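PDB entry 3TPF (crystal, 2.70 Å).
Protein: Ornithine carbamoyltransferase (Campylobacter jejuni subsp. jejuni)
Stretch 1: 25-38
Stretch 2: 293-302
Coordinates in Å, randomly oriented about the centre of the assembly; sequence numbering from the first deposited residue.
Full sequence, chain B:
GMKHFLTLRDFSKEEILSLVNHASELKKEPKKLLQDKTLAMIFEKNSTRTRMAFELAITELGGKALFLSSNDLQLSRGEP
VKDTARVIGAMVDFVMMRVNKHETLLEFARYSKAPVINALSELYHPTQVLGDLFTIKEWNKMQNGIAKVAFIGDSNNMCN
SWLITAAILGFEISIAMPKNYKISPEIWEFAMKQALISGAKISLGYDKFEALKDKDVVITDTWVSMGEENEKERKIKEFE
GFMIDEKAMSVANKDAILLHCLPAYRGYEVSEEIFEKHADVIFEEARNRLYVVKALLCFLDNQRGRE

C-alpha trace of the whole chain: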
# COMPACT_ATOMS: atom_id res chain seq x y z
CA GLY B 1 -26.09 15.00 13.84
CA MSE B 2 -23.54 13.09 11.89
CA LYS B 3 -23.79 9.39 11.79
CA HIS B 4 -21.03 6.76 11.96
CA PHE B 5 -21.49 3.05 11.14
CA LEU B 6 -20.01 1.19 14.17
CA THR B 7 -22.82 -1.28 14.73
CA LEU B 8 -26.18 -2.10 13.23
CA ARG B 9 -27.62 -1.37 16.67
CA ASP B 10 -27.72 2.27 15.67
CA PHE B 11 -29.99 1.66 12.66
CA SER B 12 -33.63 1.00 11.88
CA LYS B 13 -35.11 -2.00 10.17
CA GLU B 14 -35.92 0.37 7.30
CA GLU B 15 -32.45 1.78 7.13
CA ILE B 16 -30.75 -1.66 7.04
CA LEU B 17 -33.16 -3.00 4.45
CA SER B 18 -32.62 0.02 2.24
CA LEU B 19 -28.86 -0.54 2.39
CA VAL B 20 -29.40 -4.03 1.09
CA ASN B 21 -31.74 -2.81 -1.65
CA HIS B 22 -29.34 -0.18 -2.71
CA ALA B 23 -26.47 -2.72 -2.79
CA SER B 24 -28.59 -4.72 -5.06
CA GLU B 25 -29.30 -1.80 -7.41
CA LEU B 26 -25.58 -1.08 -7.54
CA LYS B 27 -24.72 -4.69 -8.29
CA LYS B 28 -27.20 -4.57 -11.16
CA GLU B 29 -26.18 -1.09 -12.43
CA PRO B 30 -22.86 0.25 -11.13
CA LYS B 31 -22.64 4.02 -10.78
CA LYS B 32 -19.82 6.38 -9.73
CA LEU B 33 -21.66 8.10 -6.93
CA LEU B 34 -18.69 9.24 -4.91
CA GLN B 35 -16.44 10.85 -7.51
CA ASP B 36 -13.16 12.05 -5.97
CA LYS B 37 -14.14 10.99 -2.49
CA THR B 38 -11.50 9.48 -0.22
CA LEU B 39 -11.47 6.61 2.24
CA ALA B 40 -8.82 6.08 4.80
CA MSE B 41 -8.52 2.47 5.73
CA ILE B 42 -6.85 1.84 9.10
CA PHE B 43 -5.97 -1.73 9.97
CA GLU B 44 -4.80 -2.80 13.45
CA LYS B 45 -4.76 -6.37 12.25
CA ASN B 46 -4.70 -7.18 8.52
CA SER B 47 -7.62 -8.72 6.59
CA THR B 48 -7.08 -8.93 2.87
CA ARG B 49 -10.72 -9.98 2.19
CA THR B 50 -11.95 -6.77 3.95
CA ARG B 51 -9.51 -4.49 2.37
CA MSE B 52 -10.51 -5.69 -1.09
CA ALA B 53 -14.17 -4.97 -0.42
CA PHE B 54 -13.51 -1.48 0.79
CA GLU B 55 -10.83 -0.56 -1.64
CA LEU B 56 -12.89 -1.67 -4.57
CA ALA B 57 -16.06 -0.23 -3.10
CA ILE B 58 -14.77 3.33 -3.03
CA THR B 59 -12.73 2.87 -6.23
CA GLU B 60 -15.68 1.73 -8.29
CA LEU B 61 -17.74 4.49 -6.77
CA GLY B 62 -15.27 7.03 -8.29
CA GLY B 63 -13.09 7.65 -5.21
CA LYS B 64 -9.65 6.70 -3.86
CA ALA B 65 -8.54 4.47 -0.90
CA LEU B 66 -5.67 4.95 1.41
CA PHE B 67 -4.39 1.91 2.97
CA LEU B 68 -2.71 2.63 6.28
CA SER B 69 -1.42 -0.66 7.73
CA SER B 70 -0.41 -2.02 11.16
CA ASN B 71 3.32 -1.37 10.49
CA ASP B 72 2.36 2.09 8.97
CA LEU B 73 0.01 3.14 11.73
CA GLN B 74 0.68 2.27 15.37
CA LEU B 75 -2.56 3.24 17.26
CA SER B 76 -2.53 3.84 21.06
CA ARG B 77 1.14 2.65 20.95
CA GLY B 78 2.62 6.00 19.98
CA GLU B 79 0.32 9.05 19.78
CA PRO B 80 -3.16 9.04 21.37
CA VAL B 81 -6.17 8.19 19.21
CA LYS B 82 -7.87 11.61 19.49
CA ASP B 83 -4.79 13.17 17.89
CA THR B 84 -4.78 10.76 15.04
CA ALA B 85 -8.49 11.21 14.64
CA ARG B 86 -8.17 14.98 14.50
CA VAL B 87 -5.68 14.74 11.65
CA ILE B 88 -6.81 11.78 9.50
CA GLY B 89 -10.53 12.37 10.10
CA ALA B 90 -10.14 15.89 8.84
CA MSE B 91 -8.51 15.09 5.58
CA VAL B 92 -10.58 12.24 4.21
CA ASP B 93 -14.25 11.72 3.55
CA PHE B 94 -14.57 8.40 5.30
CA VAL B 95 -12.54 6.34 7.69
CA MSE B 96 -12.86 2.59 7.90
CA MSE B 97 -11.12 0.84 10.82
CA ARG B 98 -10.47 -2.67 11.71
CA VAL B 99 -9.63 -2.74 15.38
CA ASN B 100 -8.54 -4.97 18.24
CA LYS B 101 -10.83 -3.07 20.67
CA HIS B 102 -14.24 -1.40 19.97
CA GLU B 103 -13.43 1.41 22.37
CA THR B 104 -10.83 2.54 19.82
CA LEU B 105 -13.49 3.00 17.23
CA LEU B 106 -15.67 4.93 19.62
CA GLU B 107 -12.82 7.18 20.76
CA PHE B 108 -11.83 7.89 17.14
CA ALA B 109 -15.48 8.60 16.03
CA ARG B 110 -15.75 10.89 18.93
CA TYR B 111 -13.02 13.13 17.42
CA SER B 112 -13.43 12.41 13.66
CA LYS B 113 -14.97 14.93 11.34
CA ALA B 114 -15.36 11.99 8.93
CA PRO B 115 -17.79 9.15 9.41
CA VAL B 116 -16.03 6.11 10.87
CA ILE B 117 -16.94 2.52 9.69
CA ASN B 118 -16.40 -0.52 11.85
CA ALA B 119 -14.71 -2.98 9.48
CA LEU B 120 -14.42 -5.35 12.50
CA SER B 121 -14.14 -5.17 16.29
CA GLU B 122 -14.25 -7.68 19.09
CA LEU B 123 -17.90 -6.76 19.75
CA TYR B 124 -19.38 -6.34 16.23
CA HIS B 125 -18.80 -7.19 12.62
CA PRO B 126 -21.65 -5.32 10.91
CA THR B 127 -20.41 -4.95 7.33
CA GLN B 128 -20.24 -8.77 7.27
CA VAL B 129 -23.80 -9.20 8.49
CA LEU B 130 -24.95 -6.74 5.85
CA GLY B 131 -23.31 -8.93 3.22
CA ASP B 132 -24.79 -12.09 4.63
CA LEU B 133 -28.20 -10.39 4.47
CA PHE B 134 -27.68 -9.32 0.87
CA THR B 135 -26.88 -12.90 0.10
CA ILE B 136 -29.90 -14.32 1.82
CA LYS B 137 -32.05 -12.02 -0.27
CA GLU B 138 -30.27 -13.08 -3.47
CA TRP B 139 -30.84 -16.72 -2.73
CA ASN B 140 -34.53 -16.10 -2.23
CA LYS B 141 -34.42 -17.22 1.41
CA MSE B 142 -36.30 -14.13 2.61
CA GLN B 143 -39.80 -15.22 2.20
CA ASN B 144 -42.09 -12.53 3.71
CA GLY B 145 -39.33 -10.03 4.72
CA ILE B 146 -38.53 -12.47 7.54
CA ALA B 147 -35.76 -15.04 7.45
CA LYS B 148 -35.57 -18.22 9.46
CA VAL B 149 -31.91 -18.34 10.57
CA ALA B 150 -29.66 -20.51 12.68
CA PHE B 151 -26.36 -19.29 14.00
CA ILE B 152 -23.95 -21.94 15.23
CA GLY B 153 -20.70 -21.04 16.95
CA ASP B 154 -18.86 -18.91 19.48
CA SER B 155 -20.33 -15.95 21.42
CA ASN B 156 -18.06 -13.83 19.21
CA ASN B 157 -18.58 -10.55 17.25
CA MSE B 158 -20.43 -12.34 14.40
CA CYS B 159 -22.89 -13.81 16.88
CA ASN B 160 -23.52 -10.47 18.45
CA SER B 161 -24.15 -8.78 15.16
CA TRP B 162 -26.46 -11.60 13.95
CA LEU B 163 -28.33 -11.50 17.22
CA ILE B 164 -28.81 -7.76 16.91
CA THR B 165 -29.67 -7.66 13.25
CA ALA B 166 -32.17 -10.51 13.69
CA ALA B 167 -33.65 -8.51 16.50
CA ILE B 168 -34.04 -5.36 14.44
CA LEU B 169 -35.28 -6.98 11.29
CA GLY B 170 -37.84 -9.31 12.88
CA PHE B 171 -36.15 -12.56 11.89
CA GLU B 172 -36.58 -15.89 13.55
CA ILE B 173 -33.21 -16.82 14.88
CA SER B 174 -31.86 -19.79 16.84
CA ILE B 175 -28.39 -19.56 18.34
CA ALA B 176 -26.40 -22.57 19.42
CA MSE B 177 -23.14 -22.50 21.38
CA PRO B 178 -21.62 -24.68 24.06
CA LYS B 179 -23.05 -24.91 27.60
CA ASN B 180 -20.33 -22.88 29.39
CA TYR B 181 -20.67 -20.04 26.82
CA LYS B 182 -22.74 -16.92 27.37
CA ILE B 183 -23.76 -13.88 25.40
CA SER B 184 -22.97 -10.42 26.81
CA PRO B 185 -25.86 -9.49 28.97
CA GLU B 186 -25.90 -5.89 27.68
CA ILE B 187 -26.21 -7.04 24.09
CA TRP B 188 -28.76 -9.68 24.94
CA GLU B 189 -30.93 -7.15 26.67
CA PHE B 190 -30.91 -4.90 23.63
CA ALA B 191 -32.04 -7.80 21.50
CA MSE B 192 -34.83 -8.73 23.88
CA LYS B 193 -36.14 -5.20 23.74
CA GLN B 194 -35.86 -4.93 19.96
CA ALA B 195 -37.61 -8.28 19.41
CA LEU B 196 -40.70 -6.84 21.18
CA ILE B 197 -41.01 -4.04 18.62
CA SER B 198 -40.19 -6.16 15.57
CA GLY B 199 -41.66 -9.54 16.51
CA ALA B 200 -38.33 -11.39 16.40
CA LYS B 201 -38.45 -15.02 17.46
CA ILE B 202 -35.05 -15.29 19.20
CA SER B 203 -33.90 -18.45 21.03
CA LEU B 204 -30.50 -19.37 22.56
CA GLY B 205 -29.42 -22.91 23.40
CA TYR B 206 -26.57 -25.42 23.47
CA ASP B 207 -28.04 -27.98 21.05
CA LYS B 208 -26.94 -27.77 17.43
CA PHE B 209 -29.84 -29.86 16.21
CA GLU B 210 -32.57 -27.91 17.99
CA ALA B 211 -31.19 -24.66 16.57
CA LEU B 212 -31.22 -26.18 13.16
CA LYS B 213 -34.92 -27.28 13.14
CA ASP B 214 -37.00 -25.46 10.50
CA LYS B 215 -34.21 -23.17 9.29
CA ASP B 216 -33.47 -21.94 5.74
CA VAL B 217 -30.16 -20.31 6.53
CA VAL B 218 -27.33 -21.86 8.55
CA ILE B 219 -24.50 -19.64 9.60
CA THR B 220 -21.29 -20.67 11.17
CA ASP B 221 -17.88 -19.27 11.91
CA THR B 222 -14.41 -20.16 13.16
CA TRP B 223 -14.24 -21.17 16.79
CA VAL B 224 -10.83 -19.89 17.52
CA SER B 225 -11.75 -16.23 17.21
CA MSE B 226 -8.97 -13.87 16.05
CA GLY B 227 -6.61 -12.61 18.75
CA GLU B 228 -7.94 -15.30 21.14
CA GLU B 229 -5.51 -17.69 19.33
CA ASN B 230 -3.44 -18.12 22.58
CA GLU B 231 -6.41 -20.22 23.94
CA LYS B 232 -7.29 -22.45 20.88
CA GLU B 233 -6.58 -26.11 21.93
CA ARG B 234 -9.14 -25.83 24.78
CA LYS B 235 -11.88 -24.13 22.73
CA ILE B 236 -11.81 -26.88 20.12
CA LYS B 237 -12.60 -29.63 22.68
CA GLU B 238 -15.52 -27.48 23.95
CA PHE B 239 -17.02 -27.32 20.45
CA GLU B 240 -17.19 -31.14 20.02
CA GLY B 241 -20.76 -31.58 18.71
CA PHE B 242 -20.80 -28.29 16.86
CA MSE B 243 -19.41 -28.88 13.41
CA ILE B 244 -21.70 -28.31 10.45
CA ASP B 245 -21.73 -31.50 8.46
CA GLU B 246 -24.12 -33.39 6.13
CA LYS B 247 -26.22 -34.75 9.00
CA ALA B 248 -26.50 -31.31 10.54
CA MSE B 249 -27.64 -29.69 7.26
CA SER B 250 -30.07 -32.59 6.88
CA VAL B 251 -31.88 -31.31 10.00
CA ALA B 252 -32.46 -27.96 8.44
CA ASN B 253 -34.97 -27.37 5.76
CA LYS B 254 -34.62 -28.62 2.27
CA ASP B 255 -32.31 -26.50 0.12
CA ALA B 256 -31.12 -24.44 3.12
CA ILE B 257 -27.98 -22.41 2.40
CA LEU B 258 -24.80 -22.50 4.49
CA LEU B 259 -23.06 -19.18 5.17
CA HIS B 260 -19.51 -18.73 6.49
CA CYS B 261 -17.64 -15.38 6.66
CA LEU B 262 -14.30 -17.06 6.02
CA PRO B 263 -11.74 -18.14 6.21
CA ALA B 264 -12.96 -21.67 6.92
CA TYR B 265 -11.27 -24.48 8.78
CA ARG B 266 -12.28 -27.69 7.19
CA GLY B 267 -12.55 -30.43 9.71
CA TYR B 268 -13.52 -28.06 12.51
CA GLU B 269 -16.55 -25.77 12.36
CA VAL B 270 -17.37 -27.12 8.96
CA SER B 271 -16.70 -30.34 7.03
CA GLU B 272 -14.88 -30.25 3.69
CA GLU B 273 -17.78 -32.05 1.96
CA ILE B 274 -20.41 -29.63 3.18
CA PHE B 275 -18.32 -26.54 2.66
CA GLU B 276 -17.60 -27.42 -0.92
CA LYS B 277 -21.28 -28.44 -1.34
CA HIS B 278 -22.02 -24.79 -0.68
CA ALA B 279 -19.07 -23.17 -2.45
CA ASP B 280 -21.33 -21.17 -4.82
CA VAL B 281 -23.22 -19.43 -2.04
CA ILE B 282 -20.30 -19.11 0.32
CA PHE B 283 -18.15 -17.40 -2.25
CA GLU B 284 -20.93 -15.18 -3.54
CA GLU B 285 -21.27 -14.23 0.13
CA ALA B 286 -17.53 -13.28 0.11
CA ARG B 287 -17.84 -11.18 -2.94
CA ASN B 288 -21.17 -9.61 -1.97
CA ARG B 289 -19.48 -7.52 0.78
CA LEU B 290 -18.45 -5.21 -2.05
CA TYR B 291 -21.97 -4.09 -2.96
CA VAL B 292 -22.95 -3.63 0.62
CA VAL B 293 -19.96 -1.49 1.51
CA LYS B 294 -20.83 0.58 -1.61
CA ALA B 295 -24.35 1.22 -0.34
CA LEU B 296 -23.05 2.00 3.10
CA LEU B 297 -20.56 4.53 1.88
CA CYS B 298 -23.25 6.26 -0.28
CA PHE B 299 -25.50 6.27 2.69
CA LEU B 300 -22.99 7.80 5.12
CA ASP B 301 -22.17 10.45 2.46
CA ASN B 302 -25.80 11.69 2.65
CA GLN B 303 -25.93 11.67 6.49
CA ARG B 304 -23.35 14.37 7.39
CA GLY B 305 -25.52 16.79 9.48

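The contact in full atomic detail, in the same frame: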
# COMPACT_ATOMS: atom_id res chain seq x y z
N GLU B 25 -29.21 -2.70 -6.24
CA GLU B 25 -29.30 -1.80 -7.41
C GLU B 25 -27.92 -1.58 -8.01
O GLU B 25 -27.73 -1.57 -9.22
CB GLU B 25 -29.91 -0.44 -7.04
CG GLU B 25 -31.45 -0.38 -7.04
CD GLU B 25 -32.02 0.66 -6.05
OE1 GLU B 25 -33.23 0.59 -5.75
OE2 GLU B 25 -31.25 1.57 -5.58
N LEU B 26 -26.95 -1.42 -7.12
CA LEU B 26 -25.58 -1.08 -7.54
C LEU B 26 -24.92 -2.28 -8.21
O LEU B 26 -24.16 -2.14 -9.18
CB LEU B 26 -24.73 -0.59 -6.37
CG LEU B 26 -25.02 0.84 -5.93
CD1 LEU B 26 -24.30 1.08 -4.60
CD2 LEU B 26 -24.59 1.82 -7.03
N LYS B 27 -25.22 -3.45 -7.68
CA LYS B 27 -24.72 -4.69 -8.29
C LYS B 27 -25.29 -4.82 -9.68
O LYS B 27 -24.59 -5.13 -10.61
CB LYS B 27 -25.05 -5.92 -7.47
CG LYS B 27 -24.63 -7.22 -8.13
CD LYS B 27 -24.49 -8.33 -7.09
CE LYS B 27 -24.40 -9.77 -7.63
NZ LYS B 27 -23.87 -10.74 -6.55
N LYS B 28 -26.54 -4.48 -9.81
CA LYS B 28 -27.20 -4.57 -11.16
C LYS B 28 -26.62 -3.51 -12.11
O LYS B 28 -26.31 -3.81 -13.25
CB LYS B 28 -28.75 -4.43 -11.10
N GLU B 29 -26.54 -2.27 -11.62
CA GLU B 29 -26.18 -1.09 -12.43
C GLU B 29 -25.19 -0.21 -11.69
O GLU B 29 -25.58 0.73 -10.98
CB GLU B 29 -27.40 -0.25 -12.85
CG GLU B 29 -27.05 0.68 -13.99
CD GLU B 29 -28.01 1.84 -14.17
OE1 GLU B 29 -29.17 1.61 -14.64
OE2 GLU B 29 -27.60 3.01 -13.91
N PRO B 30 -23.91 -0.52 -11.83
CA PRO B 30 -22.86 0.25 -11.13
C PRO B 30 -22.82 1.70 -11.57
O PRO B 30 -22.98 1.99 -12.74
CB PRO B 30 -21.57 -0.47 -11.52
CG PRO B 30 -21.97 -1.79 -12.05
CD PRO B 30 -23.36 -1.66 -12.57
N LYS B 31 -22.65 2.59 -10.60
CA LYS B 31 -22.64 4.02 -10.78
C LYS B 31 -21.53 4.61 -9.92
O LYS B 31 -21.23 4.12 -8.84
CB LYS B 31 -24.00 4.64 -10.39
CG LYS B 31 -25.15 4.45 -11.39
CD LYS B 31 -26.55 4.88 -10.86
CE LYS B 31 -27.08 6.29 -11.27
NZ LYS B 31 -27.91 7.05 -10.25
N LYS B 32 -20.92 5.68 -10.43
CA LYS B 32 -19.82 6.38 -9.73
C LYS B 32 -20.33 7.55 -8.89
O LYS B 32 -20.25 8.71 -9.24
CB LYS B 32 -18.78 6.85 -10.74
CG LYS B 32 -18.00 5.73 -11.43
CD LYS B 32 -16.81 6.24 -12.25
CE LYS B 32 -15.88 5.09 -12.72
NZ LYS B 32 -15.11 5.27 -13.98
N LEU B 33 -20.94 7.17 -7.78
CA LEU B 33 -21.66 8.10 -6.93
C LEU B 33 -20.83 8.93 -5.96
O LEU B 33 -21.32 9.85 -5.35
CB LEU B 33 -22.70 7.32 -6.12
CG LEU B 33 -23.78 6.47 -6.81
CD1 LEU B 33 -24.43 5.67 -5.65
CD2 LEU B 33 -24.76 7.33 -7.67
N LEU B 34 -19.59 8.54 -5.78
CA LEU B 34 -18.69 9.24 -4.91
C LEU B 34 -17.44 9.68 -5.68
O LEU B 34 -16.35 9.58 -5.22
CB LEU B 34 -18.32 8.33 -3.78
CG LEU B 34 -19.47 7.87 -2.93
CD1 LEU B 34 -18.93 7.05 -1.73
CD2 LEU B 34 -20.29 9.08 -2.51
N GLN B 35 -17.62 10.30 -6.81
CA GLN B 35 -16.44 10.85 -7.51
C GLN B 35 -15.49 11.67 -6.60
O GLN B 35 -15.90 12.48 -5.80
CB GLN B 35 -16.84 11.58 -8.76
CG GLN B 35 -17.02 10.61 -9.91
CD GLN B 35 -17.71 11.30 -11.12
OE1 GLN B 35 -17.36 12.44 -11.47
NE2 GLN B 35 -18.70 10.61 -11.73
N ASP B 36 -14.23 11.39 -6.74
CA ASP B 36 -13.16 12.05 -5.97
C ASP B 36 -13.20 11.89 -4.43
O ASP B 36 -12.36 12.49 -3.78
CB ASP B 36 -13.09 13.51 -6.29
CG ASP B 36 -12.77 13.75 -7.77
OD1 ASP B 36 -12.17 12.82 -8.42
OD2 ASP B 36 -13.13 14.88 -8.29
N LYS B 37 -14.08 11.09 -3.87
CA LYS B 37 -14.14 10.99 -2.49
C LYS B 37 -13.07 10.03 -1.92
O LYS B 37 -12.60 9.16 -2.60
CB LYS B 37 -15.49 10.48 -2.08
CG LYS B 37 -16.63 11.42 -2.42
CD LYS B 37 -16.92 12.45 -1.33
CE LYS B 37 -17.78 13.56 -1.95
NZ LYS B 37 -18.97 13.97 -1.16
N THR B 38 -12.69 10.20 -0.69
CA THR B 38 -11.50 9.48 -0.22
C THR B 38 -11.81 8.69 1.05
O THR B 38 -12.63 9.10 1.85
CB THR B 38 -10.28 10.38 0.14
OG1 THR B 38 -10.67 11.34 1.15
CG2 THR B 38 -9.84 11.09 -1.02
N VAL B 293 -20.82 -2.63 1.16
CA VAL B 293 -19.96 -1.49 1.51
C VAL B 293 -20.24 -0.27 0.57
O VAL B 293 -20.37 0.88 1.02
CB VAL B 293 -18.50 -1.85 1.56
CG1 VAL B 293 -17.65 -0.57 1.66
CG2 VAL B 293 -18.29 -2.83 2.80
N LYS B 294 -20.41 -0.52 -0.71
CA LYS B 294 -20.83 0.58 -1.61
C LYS B 294 -22.04 1.35 -1.14
O LYS B 294 -22.01 2.57 -0.98
CB LYS B 294 -21.08 0.07 -2.98
CG LYS B 294 -19.81 -0.09 -3.80
CD LYS B 294 -20.06 -0.99 -4.97
CE LYS B 294 -19.52 -0.44 -6.33
NZ LYS B 294 -20.02 -1.21 -7.48
N ALA B 295 -23.09 0.61 -0.81
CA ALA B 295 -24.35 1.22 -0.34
C ALA B 295 -24.04 2.04 0.90
O ALA B 295 -24.51 3.18 1.08
CB ALA B 295 -25.42 0.17 -0.03
N LEU B 296 -23.31 1.41 1.80
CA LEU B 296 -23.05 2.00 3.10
C LEU B 296 -22.34 3.33 2.94
O LEU B 296 -22.68 4.31 3.54
CB LEU B 296 -22.14 1.03 3.92
CG LEU B 296 -21.75 1.36 5.30
CD1 LEU B 296 -22.96 1.69 6.15
CD2 LEU B 296 -21.08 0.11 5.84
N LEU B 297 -21.29 3.31 2.15
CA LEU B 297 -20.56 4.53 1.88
C LEU B 297 -21.49 5.57 1.18
O LEU B 297 -21.45 6.75 1.62
CB LEU B 297 -19.38 4.29 0.96
CG LEU B 297 -18.19 3.47 1.39
CD1 LEU B 297 -17.34 3.32 0.09
CD2 LEU B 297 -17.43 4.05 2.58
N CYS B 298 -22.36 5.20 0.25
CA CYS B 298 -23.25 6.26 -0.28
C CYS B 298 -24.11 6.83 0.82
O CYS B 298 -24.50 8.03 0.82
CB CYS B 298 -24.12 5.80 -1.48
SG CYS B 298 -23.12 5.19 -2.88
N PHE B 299 -24.52 5.94 1.70
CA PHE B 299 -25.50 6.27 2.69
C PHE B 299 -24.89 7.24 3.68
O PHE B 299 -25.51 8.26 3.97
CB PHE B 299 -25.93 5.04 3.40
CG PHE B 299 -26.70 5.29 4.65
CD1 PHE B 299 -28.04 5.56 4.60
CD2 PHE B 299 -26.09 5.20 5.90
CE1 PHE B 299 -28.78 5.80 5.78
CE2 PHE B 299 -26.84 5.40 7.09
CZ PHE B 299 -28.19 5.71 7.02
N LEU B 300 -23.70 6.92 4.20
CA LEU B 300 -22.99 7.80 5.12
C LEU B 300 -22.64 9.15 4.45
O LEU B 300 -22.52 10.16 5.14
CB LEU B 300 -21.70 7.19 5.67
CG LEU B 300 -21.79 5.95 6.56
CD1 LEU B 300 -20.44 5.28 6.66
CD2 LEU B 300 -22.47 6.16 7.91
N ASP B 301 -22.48 9.18 3.14
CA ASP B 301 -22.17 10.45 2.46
C ASP B 301 -23.32 11.41 2.59
O ASP B 301 -23.13 12.61 2.70
CB ASP B 301 -21.87 10.20 1.00
CG ASP B 301 -21.38 11.43 0.29
OD1 ASP B 301 -20.32 11.96 0.73
OD2 ASP B 301 -21.99 11.86 -0.73
N ASN B 302 -24.53 10.88 2.54
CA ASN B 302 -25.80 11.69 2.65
C ASN B 302 -26.22 12.09 4.06
O ASN B 302 -27.11 12.88 4.22
CB ASN B 302 -27.00 10.95 2.00
CG ASN B 302 -26.87 10.80 0.49
OD1 ASN B 302 -27.59 11.45 -0.25
ND2 ASN B 302 -26.01 9.91 0.05
O HOH W 1 -20.24 1.32 -8.93

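The contact packs the end of a helix and the loop after it, within segment 25-38, against one side of helical residues 293-302, and buries 420 Å² in all. Leucine side chains make most of the listed contacts. Leu26 points toward the helix, and its CD1 lies 3.7 Å from CB of Lys294, so the leucine meets the aliphatic part of the lysine rather than its charge. Leu33 CD1 is 3.1 Å from Cys298 SG, which is tight for a carbon-sulfur pair. Leu34 lies against Leu297 and Cys298 and reaches on to Asp301: its CD1 is 3.9 Å from Leu297 CB. Lys294, Cys298 and Asp301 thus recur at helical spacing along the contact.

One salt bridge crosses the interface. Lys37 NZ donates a hydrogen bond to Asp301 OD1 at 3.1 Å. Lys37 closes a type II turn that begins at Leu34, with Lys37 N bonded to Leu34 O at 3.0 Å. Both side chains of the turn's ends, Leu34 and Lys37, meet Asp301. Leu34 CD2 makes a van der Waals approach of 3.7 Å to Asp301 OD2.

One water also bridges the stretches. Water 1 accepts from Lys294 NZ at 2.9 Å and donates to Lys31 O at 3.0 Å. The lysine amine therefore reaches the loop backbone indirectly, while the end of the Lys31 side chain leads away.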